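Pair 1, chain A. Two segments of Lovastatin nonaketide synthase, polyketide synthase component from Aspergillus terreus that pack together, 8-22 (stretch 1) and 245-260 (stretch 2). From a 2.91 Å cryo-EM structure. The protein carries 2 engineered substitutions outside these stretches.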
# COMPACT_ATOMS: atom_id res chain seq x y z
N ASN A 8 5.67 52.21 34.07
CA ASN A 8 6.25 51.77 32.81
C ASN A 8 5.54 52.48 31.67
O ASN A 8 4.31 52.62 31.68
CB ASN A 8 6.12 50.25 32.65
CG ASN A 8 6.90 49.49 33.71
OD1 ASN A 8 6.33 48.74 34.50
ND2 ASN A 8 8.21 49.68 33.72
N GLU A 9 6.31 52.93 30.69
CA GLU A 9 5.75 53.73 29.62
C GLU A 9 4.63 52.95 28.93
O GLU A 9 4.86 51.82 28.48
CB GLU A 9 6.82 54.12 28.61
CG GLU A 9 6.30 55.01 27.49
CD GLU A 9 7.41 55.74 26.76
OE1 GLU A 9 8.59 55.47 27.05
OE2 GLU A 9 7.10 56.58 25.89
N PRO A 10 3.42 53.50 28.82
CA PRO A 10 2.31 52.73 28.25
C PRO A 10 2.46 52.52 26.76
O PRO A 10 2.42 53.47 25.98
CB PRO A 10 1.09 53.59 28.57
CG PRO A 10 1.62 54.97 28.62
CD PRO A 10 3.00 54.86 29.21
N ILE A 11 2.64 51.26 26.35
CA ILE A 11 2.68 50.96 24.94
C ILE A 11 1.32 51.30 24.34
O ILE A 11 0.32 51.45 25.05
CB ILE A 11 3.05 49.49 24.70
CG1 ILE A 11 4.40 49.19 25.36
CG2 ILE A 11 3.11 49.17 23.23
CD1 ILE A 11 5.52 50.12 24.94
N VAL A 12 1.27 51.43 23.02
CA VAL A 12 0.06 51.88 22.35
C VAL A 12 -0.16 51.07 21.08
O VAL A 12 0.76 50.91 20.27
CB VAL A 12 0.12 53.39 22.05
CG1 VAL A 12 1.00 53.66 20.86
CG2 VAL A 12 -1.26 53.94 21.82
N VAL A 13 -1.37 50.55 20.92
CA VAL A 13 -1.80 49.93 19.67
C VAL A 13 -2.23 51.06 18.73
O VAL A 13 -3.27 51.70 18.96
CB VAL A 13 -2.93 48.93 19.88
CG1 VAL A 13 -3.33 48.31 18.56
CG2 VAL A 13 -2.54 47.86 20.88
N VAL A 14 -1.44 51.29 17.69
CA VAL A 14 -1.74 52.33 16.71
C VAL A 14 -2.49 51.80 15.50
O VAL A 14 -3.17 52.57 14.81
CB VAL A 14 -0.45 53.03 16.24
CG1 VAL A 14 0.24 53.71 17.40
CG2 VAL A 14 0.49 52.03 15.60
N GLY A 15 -2.38 50.51 15.21
CA GLY A 15 -3.05 49.93 14.07
C GLY A 15 -3.06 48.42 14.18
O GLY A 15 -2.29 47.83 14.94
N SER A 16 -3.95 47.81 13.40
CA SER A 16 -4.11 46.37 13.45
C SER A 16 -4.54 45.85 12.09
O SER A 16 -5.18 46.55 11.30
CB SER A 16 -5.12 45.95 14.52
OG SER A 16 -6.38 46.55 14.28
N GLY A 17 -4.17 44.61 11.83
CA GLY A 17 -4.62 43.90 10.63
C GLY A 17 -5.09 42.52 11.01
O GLY A 17 -4.39 41.78 11.70
N CYS A 18 -6.29 42.17 10.55
CA CYS A 18 -6.98 40.99 11.05
C CYS A 18 -7.47 40.13 9.90
O CYS A 18 -8.04 40.64 8.93
CB CYS A 18 -8.16 41.39 11.94
SG CYS A 18 -7.68 42.12 13.51
N ARG A 19 -7.23 38.83 10.01
CA ARG A 19 -7.87 37.81 9.19
C ARG A 19 -8.54 36.88 10.20
O ARG A 19 -7.91 35.95 10.71
CB ARG A 19 -6.88 37.07 8.31
CG ARG A 19 -6.18 37.94 7.30
CD ARG A 19 -7.14 38.44 6.24
NE ARG A 19 -6.43 39.16 5.19
CZ ARG A 19 -5.81 38.57 4.17
NH1 ARG A 19 -5.81 37.26 4.02
NH2 ARG A 19 -5.17 39.32 3.28
N PHE A 20 -9.80 37.17 10.51
CA PHE A 20 -10.54 36.45 11.52
C PHE A 20 -11.76 35.78 10.90
O PHE A 20 -12.27 36.24 9.88
CB PHE A 20 -10.99 37.39 12.65
CG PHE A 20 -9.97 37.55 13.73
CD1 PHE A 20 -8.80 38.26 13.51
CD2 PHE A 20 -10.18 37.01 14.98
CE1 PHE A 20 -7.87 38.41 14.51
CE2 PHE A 20 -9.25 37.16 15.99
CZ PHE A 20 -8.09 37.86 15.75
N PRO A 21 -12.25 34.71 11.51
CA PRO A 21 -13.34 33.96 10.89
C PRO A 21 -14.62 34.78 10.86
O PRO A 21 -14.86 35.64 11.71
CB PRO A 21 -13.48 32.73 11.79
CG PRO A 21 -13.01 33.19 13.12
CD PRO A 21 -11.95 34.22 12.87
N GLY A 22 -15.45 34.50 9.86
CA GLY A 22 -16.65 35.28 9.63
C GLY A 22 -16.46 36.44 8.69
O GLY A 22 -17.13 37.47 8.84
N GLY A 245 -10.12 27.86 16.20
CA GLY A 245 -10.47 28.94 15.29
C GLY A 245 -9.27 29.38 14.48
O GLY A 245 -8.15 29.40 14.98
N GLU A 246 -9.52 29.71 13.22
CA GLU A 246 -8.48 30.22 12.34
C GLU A 246 -8.45 31.74 12.45
O GLU A 246 -9.44 32.41 12.14
CB GLU A 246 -8.74 29.81 10.89
CG GLU A 246 -8.51 28.35 10.61
CD GLU A 246 -8.39 28.09 9.13
OE1 GLU A 246 -8.90 28.90 8.33
OE2 GLU A 246 -7.75 27.08 8.74
N ALA A 247 -7.31 32.28 12.86
CA ALA A 247 -7.17 33.72 12.96
C ALA A 247 -5.71 34.09 12.82
O ALA A 247 -4.82 33.41 13.34
CB ALA A 247 -7.73 34.24 14.29
N VAL A 248 -5.47 35.18 12.09
CA VAL A 248 -4.15 35.77 11.95
C VAL A 248 -4.29 37.25 12.29
O VAL A 248 -4.95 38.00 11.56
CB VAL A 248 -3.56 35.58 10.55
CG1 VAL A 248 -2.17 36.18 10.48
CG2 VAL A 248 -3.54 34.11 10.19
N CYS A 249 -3.67 37.67 13.38
CA CYS A 249 -3.76 39.04 13.86
C CYS A 249 -2.38 39.67 13.85
O CYS A 249 -1.38 38.99 14.06
CB CYS A 249 -4.35 39.09 15.27
SG CYS A 249 -4.62 40.76 15.90
N SER A 250 -2.35 40.97 13.59
CA SER A 250 -1.13 41.75 13.69
C SER A 250 -1.48 43.08 14.34
O SER A 250 -2.47 43.71 13.96
CB SER A 250 -0.48 41.98 12.33
OG SER A 250 -0.19 40.75 11.70
N VAL A 251 -0.67 43.50 15.30
CA VAL A 251 -0.93 44.72 16.06
C VAL A 251 0.36 45.52 16.11
O VAL A 251 1.39 45.04 16.59
CB VAL A 251 -1.42 44.40 17.48
CG1 VAL A 251 -1.14 45.54 18.42
CG2 VAL A 251 -2.91 44.08 17.46
N VAL A 252 0.31 46.75 15.60
CA VAL A 252 1.47 47.64 15.65
C VAL A 252 1.49 48.30 17.02
O VAL A 252 0.55 48.99 17.41
CB VAL A 252 1.41 48.68 14.53
CG1 VAL A 252 2.69 49.49 14.48
CG2 VAL A 252 1.15 48.01 13.19
N LEU A 253 2.58 48.10 17.75
CA LEU A 253 2.75 48.59 19.10
C LEU A 253 3.88 49.61 19.13
O LEU A 253 4.91 49.43 18.48
CB LEU A 253 3.06 47.45 20.06
CG LEU A 253 1.99 46.36 20.19
CD1 LEU A 253 2.46 45.26 21.12
CD2 LEU A 253 0.71 46.97 20.71
N LYS A 254 3.68 50.68 19.90
CA LYS A 254 4.69 51.70 20.06
C LYS A 254 4.54 52.30 21.45
O LYS A 254 3.49 52.19 22.09
CB LYS A 254 4.57 52.80 19.00
CG LYS A 254 4.50 52.27 17.58
CD LYS A 254 4.35 53.39 16.57
CE LYS A 254 5.58 54.28 16.53
NZ LYS A 254 5.54 55.25 15.40
N THR A 255 5.61 52.93 21.92
CA THR A 255 5.51 53.70 23.15
C THR A 255 4.62 54.91 22.89
O THR A 255 4.70 55.55 21.84
CB THR A 255 6.89 54.15 23.63
OG1 THR A 255 7.33 55.28 22.88
CG2 THR A 255 7.90 53.03 23.48
N LEU A 256 3.76 55.21 23.86
CA LEU A 256 2.77 56.27 23.66
C LEU A 256 3.44 57.55 23.17
O LEU A 256 2.96 58.19 22.23
CB LEU A 256 2.01 56.52 24.96
CG LEU A 256 0.88 57.56 24.91
CD1 LEU A 256 -0.11 57.23 23.81
CD2 LEU A 256 0.18 57.63 26.25
N SER A 257 4.57 57.92 23.78
CA SER A 257 5.30 59.09 23.33
C SER A 257 5.79 58.91 21.90
O SER A 257 5.72 59.85 21.09
CB SER A 257 6.48 59.37 24.26
OG SER A 257 7.37 58.27 24.29
N GLN A 258 6.29 57.72 21.57
CA GLN A 258 6.78 57.48 20.22
C GLN A 258 5.66 57.58 19.19
O GLN A 258 5.85 58.13 18.10
CB GLN A 258 7.45 56.10 20.14
CG GLN A 258 8.08 55.80 18.79
CD GLN A 258 9.22 56.74 18.46
OE1 GLN A 258 10.01 57.10 19.32
NE2 GLN A 258 9.31 57.14 17.19
N ALA A 259 4.48 57.05 19.52
CA ALA A 259 3.35 57.16 18.61
C ALA A 259 2.92 58.61 18.44
O ALA A 259 2.66 59.06 17.32
CB ALA A 259 2.18 56.31 19.11
N LEU A 260 2.85 59.36 19.55
CA LEU A 260 2.39 60.74 19.46
C LEU A 260 3.37 61.60 18.66
O LEU A 260 2.94 62.39 17.81
CB LEU A 260 2.19 61.31 20.86
CG LEU A 260 1.11 60.63 21.70
CD1 LEU A 260 1.11 61.17 23.12
CD2 LEU A 260 -0.26 60.79 21.07

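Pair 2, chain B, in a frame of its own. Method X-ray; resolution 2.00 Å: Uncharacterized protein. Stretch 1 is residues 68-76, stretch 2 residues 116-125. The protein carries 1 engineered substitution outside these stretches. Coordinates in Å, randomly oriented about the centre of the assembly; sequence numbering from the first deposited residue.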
# COMPACT_ATOMS: atom_id res chain seq x y z
N PRO B 68 12.31 13.06 -11.59
CA PRO B 68 11.47 12.33 -10.64
C PRO B 68 10.98 11.00 -11.28
O PRO B 68 10.65 10.94 -12.47
CB PRO B 68 10.31 13.30 -10.38
CG PRO B 68 10.17 14.06 -11.68
CD PRO B 68 11.57 14.15 -12.26
N LEU B 69 10.93 9.95 -10.48
CA LEU B 69 10.50 8.64 -10.96
C LEU B 69 9.54 8.00 -9.95
O LEU B 69 9.94 7.73 -8.81
CB LEU B 69 11.75 7.78 -11.17
CG LEU B 69 11.85 6.49 -11.97
CD1 LEU B 69 13.24 6.43 -12.56
CD2 LEU B 69 11.67 5.35 -11.03
N GLY B 70 8.28 7.76 -10.35
CA GLY B 70 7.32 7.09 -9.47
C GLY B 70 7.91 5.78 -8.99
O GLY B 70 8.42 5.02 -9.80
N LEU B 71 7.88 5.52 -7.68
CA LEU B 71 8.48 4.31 -7.13
C LEU B 71 7.39 3.37 -6.60
O LEU B 71 7.37 2.18 -6.91
CB LEU B 71 9.48 4.64 -6.00
CG LEU B 71 10.29 3.48 -5.42
CD1 LEU B 71 11.17 2.89 -6.49
CD2 LEU B 71 11.14 3.92 -4.22
N GLU B 72 6.48 3.95 -5.82
CA GLU B 72 5.43 3.18 -5.13
C GLU B 72 4.17 4.03 -5.07
O GLU B 72 4.24 5.22 -4.78
CB GLU B 72 5.88 2.78 -3.71
CG GLU B 72 5.34 1.43 -3.22
CD GLU B 72 3.95 1.57 -2.65
OE1 GLU B 72 3.58 2.74 -2.34
OE2 GLU B 72 3.21 0.55 -2.55
N MET B 73 3.03 3.45 -5.36
CA MET B 73 1.76 4.17 -5.33
C MET B 73 0.76 3.32 -4.61
O MET B 73 0.71 2.10 -4.83
CB MET B 73 1.23 4.45 -6.75
CG MET B 73 2.14 5.29 -7.63
SD MET B 73 2.08 7.04 -7.12
CE MET B 73 3.75 7.52 -7.56
N ASN B 74 -0.07 3.91 -3.78
CA ASN B 74 -1.15 3.13 -3.20
C ASN B 74 -2.41 3.96 -3.08
O ASN B 74 -2.35 5.20 -2.99
CB ASN B 74 -0.74 2.53 -1.84
CG ASN B 74 -0.26 3.60 -0.84
OD1 ASN B 74 -1.07 4.36 -0.27
ND2 ASN B 74 1.04 3.64 -0.61
N ALA B 75 -3.55 3.29 -3.07
CA ALA B 75 -4.86 3.94 -3.23
C ALA B 75 -6.01 3.19 -2.53
O ALA B 75 -6.06 1.96 -2.58
CB ALA B 75 -5.16 4.09 -4.69
N ASN B 76 -6.91 3.94 -1.91
CA ASN B 76 -8.22 3.47 -1.46
C ASN B 76 -9.26 4.14 -2.31
O ASN B 76 -9.30 5.38 -2.42
CB ASN B 76 -8.53 3.80 0.01
CG ASN B 76 -7.91 2.84 0.98
OD1 ASN B 76 -6.72 2.95 1.30
ND2 ASN B 76 -8.72 1.94 1.53
N VAL B 116 -8.25 8.08 -2.27
CA VAL B 116 -7.26 8.66 -1.38
C VAL B 116 -5.99 7.87 -1.65
O VAL B 116 -6.04 6.68 -1.75
CB VAL B 116 -7.67 8.68 0.08
CG1 VAL B 116 -8.05 7.33 0.54
CG2 VAL B 116 -6.54 9.15 0.91
N MET B 117 -4.88 8.55 -1.83
CA MET B 117 -3.68 7.94 -2.26
C MET B 117 -2.41 8.43 -1.65
O MET B 117 -2.31 9.57 -1.28
CB MET B 117 -3.46 8.35 -3.71
CG MET B 117 -3.99 7.53 -4.82
SD MET B 117 -3.65 8.09 -6.51
CE MET B 117 -1.98 7.67 -6.80
N ARG B 118 -1.41 7.58 -1.63
CA ARG B 118 -0.08 8.08 -1.23
C ARG B 118 0.87 7.65 -2.32
O ARG B 118 0.74 6.54 -2.86
CB ARG B 118 0.35 7.56 0.16
CG ARG B 118 1.63 8.23 0.77
CD ARG B 118 1.81 7.90 2.27
NE ARG B 118 2.17 6.50 2.39
CZ ARG B 118 1.36 5.53 2.79
NH1 ARG B 118 0.13 5.80 3.20
NH2 ARG B 118 1.79 4.28 2.77
N GLY B 119 1.80 8.52 -2.68
CA GLY B 119 2.82 8.16 -3.64
C GLY B 119 4.25 8.46 -3.23
O GLY B 119 4.54 9.46 -2.60
N THR B 120 5.14 7.55 -3.58
CA THR B 120 6.54 7.69 -3.32
C THR B 120 7.34 7.81 -4.59
O THR B 120 7.37 6.88 -5.42
CB THR B 120 7.10 6.51 -2.56
OG1 THR B 120 6.36 6.34 -1.36
CG2 THR B 120 8.58 6.77 -2.25
N VAL B 121 8.01 8.96 -4.71
CA VAL B 121 8.73 9.33 -5.92
C VAL B 121 10.23 9.38 -5.69
O VAL B 121 10.70 10.17 -4.89
CB VAL B 121 8.28 10.71 -6.45
CG1 VAL B 121 9.10 11.09 -7.68
CG2 VAL B 121 6.81 10.70 -6.73
N ALA B 122 10.98 8.56 -6.43
CA ALA B 122 12.43 8.55 -6.32
C ALA B 122 13.01 9.71 -7.12
O ALA B 122 12.52 10.01 -8.23
CB ALA B 122 13.01 7.22 -6.81
N ILE B 123 14.03 10.39 -6.59
CA ILE B 123 14.65 11.48 -7.33
C ILE B 123 15.99 10.97 -7.87
O ILE B 123 16.89 10.63 -7.09
CB ILE B 123 14.82 12.76 -6.47
CG1 ILE B 123 13.54 13.08 -5.70
CG2 ILE B 123 15.19 13.96 -7.34
CD1 ILE B 123 12.34 13.36 -6.58
N LYS B 124 16.09 10.87 -9.19
CA LYS B 124 17.22 10.22 -9.86
C LYS B 124 18.01 11.19 -10.75
O LYS B 124 17.46 12.18 -11.23
CB LYS B 124 16.74 9.02 -10.70
CG LYS B 124 16.40 7.73 -9.90
CD LYS B 124 17.50 6.67 -10.09
CE LYS B 124 17.24 5.35 -9.32
NZ LYS B 124 17.37 5.41 -7.83
N PRO B 125 19.32 10.92 -10.94
CA PRO B 125 20.12 11.62 -11.96
C PRO B 125 19.82 11.16 -13.39
O PRO B 125 19.63 12.00 -14.29
CB PRO B 125 21.57 11.27 -11.56
CG PRO B 125 21.48 10.85 -10.10
CD PRO B 125 20.15 10.19 -9.97
O HOH W 1 3.53 5.54 -1.49

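Both pairs are two antiparallel strands, and they share one backbone. Superposing N, CA and C of 14 central residues gives an RMSD of 0.7 Å; in each pair the strand axes approach to 4.3 Å, with N-to-C directions 142° apart. Strand 11-19 of pair 1 matches Pro B68 to Asn B76, and Val A248 to Thr A255 match Val B116 to Ile B123.

The irregularity also coincides. In pair 1 the register passes from Val A13 opposite Leu A253 to Gly A15 opposite Val A252, leaving Val A14 as an extra residue; in pair 2 Leu B71 is the extra residue of a beta bulge. Their CA atoms fall 0.6 Å apart, and psi is -23° and -48°. Val A14 N donates to Val A252 O at 3.1 Å, and Leu B71 N to Thr B120 O at 2.7 Å. Glu B72 N reaches that same Thr B120 O at 3.1 Å, so one carbonyl takes two amides. Val A14 CG2 meets the side chain of Val A252 at CG1, 3.5 Å away, while the nearest approach of the Leu B71 side chain is from Leu B71 CB to the backbone, Thr B120 O, at 3.1 Å.

On the face bearing Ser A16 and Cys A18, bulk is exchanged between strands. Pair 1 sets small Ser A16 against Val A251, with Ser A16 CB 4.1 Å from Val A251 CG2. Pair 2 reverses this, setting Met B73 against Gly B119, with Met B73 SD 3.7 Å from Gly B119 CA. An ideal CB on Gly B119 would lie 2.9 Å from Met B73 SD, a clash. At the next level, Cys A18 SG and Cys A249 SG are 4.1 Å apart, while Ala B75 CB meets Met B117 CG at 3.6 Å. Before the bulge, Val A13 CG2 packs on Leu A253 CD2 at 3.4 Å; the matching Gly B70 offers no side chain, so this contact has no equivalent. What both pairs keep is the neighbouring contact, Ile A11 CG2 to Leu A253 CB at 3.6 Å and Pro B68 CB to Val B121 CG1 at 3.7 Å.

The other face differs in polarity. Gly A15 and Gly A17 leave room beside Val A252 and Ser A250. Their counterparts, Glu B72 and Asn B74, fill it: Asn B74 ND2 donates to Glu B72 OE1 at 3.2 Å and lies over one face of the Arg B118 guanidinium, 3.5 Å from Arg B118 NH2. A water links the strands, donating to Glu B72 OE1 at 2.9 Å and hydrogen-bonded to Thr B120 OG1 at 2.9 Å. At Val A12, CG1 packs against Ala A259 CB at 3.4 Å, a helical residue without a counterpart in pair 2; matching Leu B69 CD1 meets Lys B124 CG at 4.3 Å.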